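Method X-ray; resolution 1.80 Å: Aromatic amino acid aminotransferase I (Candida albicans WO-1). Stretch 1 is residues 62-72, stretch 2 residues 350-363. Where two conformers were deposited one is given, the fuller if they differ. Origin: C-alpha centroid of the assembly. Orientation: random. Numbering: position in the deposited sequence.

Stretch 1, residues 62-72: IPTPSFSGGIG
Stretch 2, residues 350-363: SGYLDWLIGLRAEY

Residues 350-363 form one continuous helix, with every backbone N from Asp354 to Tyr363 bonded to the O four residues earlier. Residues 62-72 run along it as an irregular loop segment, both stretches advancing in the same sense: CA-CA approaches are Pro65-Gly351 5.1 Å, Ser66-Asp354 5.4 Å and Ile71-Gly358 5.8 Å. The contact buries 509 Å².

A cis peptide precedes Ser66, and Phe67, at phi/psi 60/44, opens a type I turn to Gly70, closed by Gly70 N to Phe67 O at 2.7 Å. Gly70 (90/149) adopts angles at which a CB would jam against the preceding carbonyl.

Trp355 is the apolar centre. The CA-to-CB bond of Trp355 points sideways, and its t rotamer (chi1 177°, chi2 -94°) brings the indole end nearer the loop. Ile71, chi1 p and chi2 t, sets CB 3.8 Å from the centroid of the Trp355 six-membered ring, 25° off its normal, while its CD1 meets Leu359 CD1 at 3.8 Å. Phe67 (chi1 -40°, chi2 -75°) receives the indole edge on its face: the Phe67 ring and Trp355 six-membered ring centroids lie 5.1 Å apart, planes at 82°. Pro63 CG adds a contact to Trp355 CZ3 at 4.0 Å.

Two helix glycines permit this closeness. Pro65 CG lies 3.7 Å from Gly351 CA, and Ile71 CG2 3.8 Å from Gly358 CA; an ideal CB would fall 2.7 Å from Pro65 CG in the first case and 2.4 Å from Ile71 CG2 in the second.

Polar links add to the apolar packing. Ser66, chi1 m, donates OG to OD2 of Asp354 (chi1 m, chi2 -32°) at 2.8 Å. Water 1 donates to Ser66 O (3.2 Å) and Asp354 O (2.8 Å). Glu362 (chi1 m, chi2 m, chi3 -32°) places OE2 where it accepts from water 2 (2.6 Å); the water also donates to Gly358 O (3.2 Å) and accepts from Ile71 N (3.0 Å).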

# COMPACT_ATOMS: atom_id res chain seq x y z
N ILE B 62 1.86 -17.00 -19.50
CA ILE B 62 0.42 -16.66 -19.37
C ILE B 62 -0.36 -17.41 -20.43
O ILE B 62 0.20 -17.82 -21.45
CB ILE B 62 0.24 -15.14 -19.45
CG1 ILE B 62 0.44 -14.61 -20.87
CG2 ILE B 62 1.21 -14.49 -18.45
CD1 ILE B 62 0.35 -13.09 -20.99
N PRO B 63 -1.68 -17.60 -20.23
CA PRO B 63 -2.52 -18.24 -21.25
C PRO B 63 -2.78 -17.34 -22.46
O PRO B 63 -2.46 -16.13 -22.37
CB PRO B 63 -3.80 -18.62 -20.48
CG PRO B 63 -3.86 -17.63 -19.34
CD PRO B 63 -2.41 -17.36 -18.97
N THR B 64 -3.32 -17.92 -23.55
CA THR B 64 -3.45 -17.25 -24.87
C THR B 64 -4.92 -17.07 -25.22
O THR B 64 -5.71 -18.00 -25.14
CB THR B 64 -2.68 -17.99 -25.97
OG1 THR B 64 -3.17 -19.33 -26.04
CG2 THR B 64 -1.19 -17.99 -25.70
N PRO B 65 -5.34 -15.84 -25.60
CA PRO B 65 -6.68 -15.64 -26.10
C PRO B 65 -6.87 -16.57 -27.30
O PRO B 65 -5.91 -16.78 -28.05
CB PRO B 65 -6.70 -14.18 -26.53
CG PRO B 65 -5.58 -13.52 -25.75
CD PRO B 65 -4.54 -14.61 -25.61
N SER B 66 -8.09 -17.09 -27.49
CA SER B 66 -9.31 -16.67 -26.83
C SER B 66 -9.66 -17.59 -25.65
O SER B 66 -10.84 -17.56 -25.23
CB SER B 66 -10.44 -16.59 -27.83
OG SER B 66 -10.15 -15.58 -28.79
N PHE B 67 -8.70 -18.36 -25.13
CA PHE B 67 -8.91 -19.27 -23.95
C PHE B 67 -9.99 -20.30 -24.32
O PHE B 67 -10.84 -20.66 -23.47
CB PHE B 67 -9.24 -18.47 -22.68
CG PHE B 67 -8.43 -17.20 -22.57
CD1 PHE B 67 -7.09 -17.24 -22.20
CD2 PHE B 67 -9.00 -15.97 -22.82
CE1 PHE B 67 -6.32 -16.08 -22.17
CE2 PHE B 67 -8.24 -14.81 -22.75
CZ PHE B 67 -6.91 -14.87 -22.43
N SER B 68 -9.88 -20.84 -25.54
CA SER B 68 -10.87 -21.81 -26.09
C SER B 68 -10.95 -23.06 -25.19
O SER B 68 -12.03 -23.67 -25.16
CB SER B 68 -10.55 -22.19 -27.52
OG SER B 68 -9.28 -22.80 -27.60
N GLY B 69 -9.89 -23.37 -24.45
CA GLY B 69 -9.85 -24.51 -23.51
C GLY B 69 -10.53 -24.18 -22.18
O GLY B 69 -10.60 -25.09 -21.34
N GLY B 70 -11.04 -22.96 -22.01
CA GLY B 70 -11.51 -22.47 -20.70
C GLY B 70 -10.38 -21.78 -19.96
O GLY B 70 -9.21 -22.13 -20.18
N ILE B 71 -10.70 -20.77 -19.13
CA ILE B 71 -9.65 -19.86 -18.59
C ILE B 71 -8.79 -20.62 -17.57
O ILE B 71 -7.64 -20.19 -17.34
CB ILE B 71 -10.24 -18.56 -18.02
CG1 ILE B 71 -11.16 -18.81 -16.82
CG2 ILE B 71 -10.94 -17.78 -19.13
CD1 ILE B 71 -11.48 -17.56 -16.01
N GLY B 72 -9.31 -21.72 -17.05
CA GLY B 72 -8.61 -22.62 -16.13
C GLY B 72 -7.79 -23.69 -16.84
O GLY B 72 -7.17 -24.51 -16.13
N SER B 350 -9.03 -6.95 -26.91
CA SER B 350 -9.82 -8.07 -27.45
C SER B 350 -9.65 -9.28 -26.54
O SER B 350 -10.63 -9.96 -26.23
CB SER B 350 -9.41 -8.39 -28.90
OG SER B 350 -10.31 -9.32 -29.47
N GLY B 351 -8.40 -9.63 -26.22
CA GLY B 351 -8.04 -10.78 -25.38
C GLY B 351 -8.55 -10.61 -23.97
O GLY B 351 -9.00 -11.58 -23.39
N TYR B 352 -8.49 -9.39 -23.43
CA TYR B 352 -8.96 -9.16 -22.03
C TYR B 352 -10.47 -9.41 -22.04
O TYR B 352 -11.00 -10.07 -21.13
CB TYR B 352 -8.58 -7.76 -21.55
CG TYR B 352 -8.89 -7.53 -20.09
CD1 TYR B 352 -8.43 -8.42 -19.12
CD2 TYR B 352 -9.56 -6.39 -19.67
CE1 TYR B 352 -8.71 -8.21 -17.78
CE2 TYR B 352 -9.83 -6.17 -18.32
CZ TYR B 352 -9.36 -7.07 -17.38
OH TYR B 352 -9.65 -6.91 -16.05
N LEU B 353 -11.18 -8.90 -23.04
CA LEU B 353 -12.63 -9.20 -23.16
C LEU B 353 -12.82 -10.72 -23.25
O LEU B 353 -13.75 -11.20 -22.61
CB LEU B 353 -13.21 -8.47 -24.37
CG LEU B 353 -13.34 -6.97 -24.23
CD1 LEU B 353 -13.78 -6.36 -25.56
CD2 LEU B 353 -14.31 -6.59 -23.11
N ASP B 354 -12.00 -11.45 -24.02
CA ASP B 354 -12.15 -12.91 -24.10
C ASP B 354 -12.02 -13.50 -22.68
O ASP B 354 -12.73 -14.49 -22.34
CB ASP B 354 -11.12 -13.56 -25.03
CG ASP B 354 -11.23 -13.20 -26.51
OD1 ASP B 354 -12.34 -12.98 -26.98
OD2 ASP B 354 -10.18 -13.26 -27.18
N TRP B 355 -11.07 -12.97 -21.92
CA TRP B 355 -10.82 -13.47 -20.55
C TRP B 355 -12.06 -13.23 -19.69
O TRP B 355 -12.49 -14.17 -18.96
CB TRP B 355 -9.57 -12.81 -19.97
CG TRP B 355 -9.34 -13.25 -18.56
CD1 TRP B 355 -9.74 -12.62 -17.42
CD2 TRP B 355 -8.69 -14.45 -18.17
NE1 TRP B 355 -9.32 -13.32 -16.33
CE2 TRP B 355 -8.69 -14.46 -16.75
CE3 TRP B 355 -8.05 -15.48 -18.85
CZ2 TRP B 355 -8.08 -15.47 -16.01
CZ3 TRP B 355 -7.44 -16.48 -18.12
CH2 TRP B 355 -7.46 -16.49 -16.72
N LEU B 356 -12.63 -12.03 -19.75
CA LEU B 356 -13.83 -11.66 -18.96
C LEU B 356 -15.05 -12.48 -19.40
O LEU B 356 -15.87 -12.84 -18.53
CB LEU B 356 -14.07 -10.15 -19.10
CG LEU B 356 -12.89 -9.28 -18.68
CD1 LEU B 356 -13.26 -7.83 -18.89
CD2 LEU B 356 -12.49 -9.53 -17.22
N ILE B 357 -15.13 -12.88 -20.69
CA ILE B 357 -16.25 -13.71 -21.19
C ILE B 357 -16.08 -15.16 -20.69
O ILE B 357 -17.07 -15.78 -20.30
CB ILE B 357 -16.31 -13.57 -22.73
CG1 ILE B 357 -16.89 -12.20 -23.10
CG2 ILE B 357 -17.08 -14.71 -23.38
CD1 ILE B 357 -16.53 -11.76 -24.48
N GLY B 358 -14.84 -15.65 -20.63
CA GLY B 358 -14.48 -16.94 -20.05
C GLY B 358 -14.78 -16.95 -18.55
O GLY B 358 -15.37 -17.93 -18.04
N LEU B 359 -14.46 -15.85 -17.86
CA LEU B 359 -14.75 -15.71 -16.41
C LEU B 359 -16.27 -15.78 -16.19
O LEU B 359 -16.69 -16.54 -15.31
CB LEU B 359 -14.10 -14.40 -15.93
CG LEU B 359 -14.09 -14.16 -14.43
CD1 LEU B 359 -13.30 -15.23 -13.70
CD2 LEU B 359 -13.47 -12.78 -14.13
N ARG B 360 -17.07 -15.02 -16.95
CA ARG B 360 -18.55 -15.08 -16.96
C ARG B 360 -19.04 -16.53 -17.13
O ARG B 360 -19.86 -16.95 -16.31
CB ARG B 360 -19.09 -14.16 -18.05
CG ARG B 360 -20.61 -14.20 -18.20
CD ARG B 360 -21.04 -13.30 -19.34
NE ARG B 360 -22.47 -13.12 -19.47
CZ ARG B 360 -23.16 -12.15 -18.88
NH1 ARG B 360 -22.56 -11.29 -18.08
NH2 ARG B 360 -24.46 -12.08 -19.07
N ALA B 361 -18.59 -17.25 -18.15
CA ALA B 361 -19.02 -18.65 -18.42
C ALA B 361 -18.72 -19.53 -17.19
O ALA B 361 -19.65 -20.27 -16.72
CB ALA B 361 -18.34 -19.19 -19.66
N GLU B 362 -17.52 -19.47 -16.65
CA GLU B 362 -17.12 -20.34 -15.50
C GLU B 362 -17.99 -20.05 -14.27
O GLU B 362 -18.46 -21.04 -13.65
CB GLU B 362 -15.68 -20.10 -15.05
CG GLU B 362 -14.66 -20.40 -16.10
CD GLU B 362 -14.58 -21.87 -16.46
OE1 GLU B 362 -14.84 -22.71 -15.56
OE2 GLU B 362 -14.24 -22.16 -17.62
N TYR B 363 -18.15 -18.78 -13.88
CA TYR B 363 -19.01 -18.39 -12.72
C TYR B 363 -20.47 -18.76 -12.98
O TYR B 363 -21.09 -19.27 -12.01
CB TYR B 363 -18.83 -16.91 -12.34
CG TYR B 363 -17.66 -16.75 -11.40
CD1 TYR B 363 -16.37 -16.80 -11.87
CD2 TYR B 363 -17.84 -16.65 -10.03
CE1 TYR B 363 -15.28 -16.70 -11.03
CE2 TYR B 363 -16.76 -16.55 -9.17
CZ TYR B 363 -15.48 -16.54 -9.67
OH TYR B 363 -14.38 -16.48 -8.86
O HOH W 1 -13.64 -16.42 -24.12
O HOH W 2 -13.68 -20.37 -19.35
O HOH W 3 -11.73 -23.40 -17.17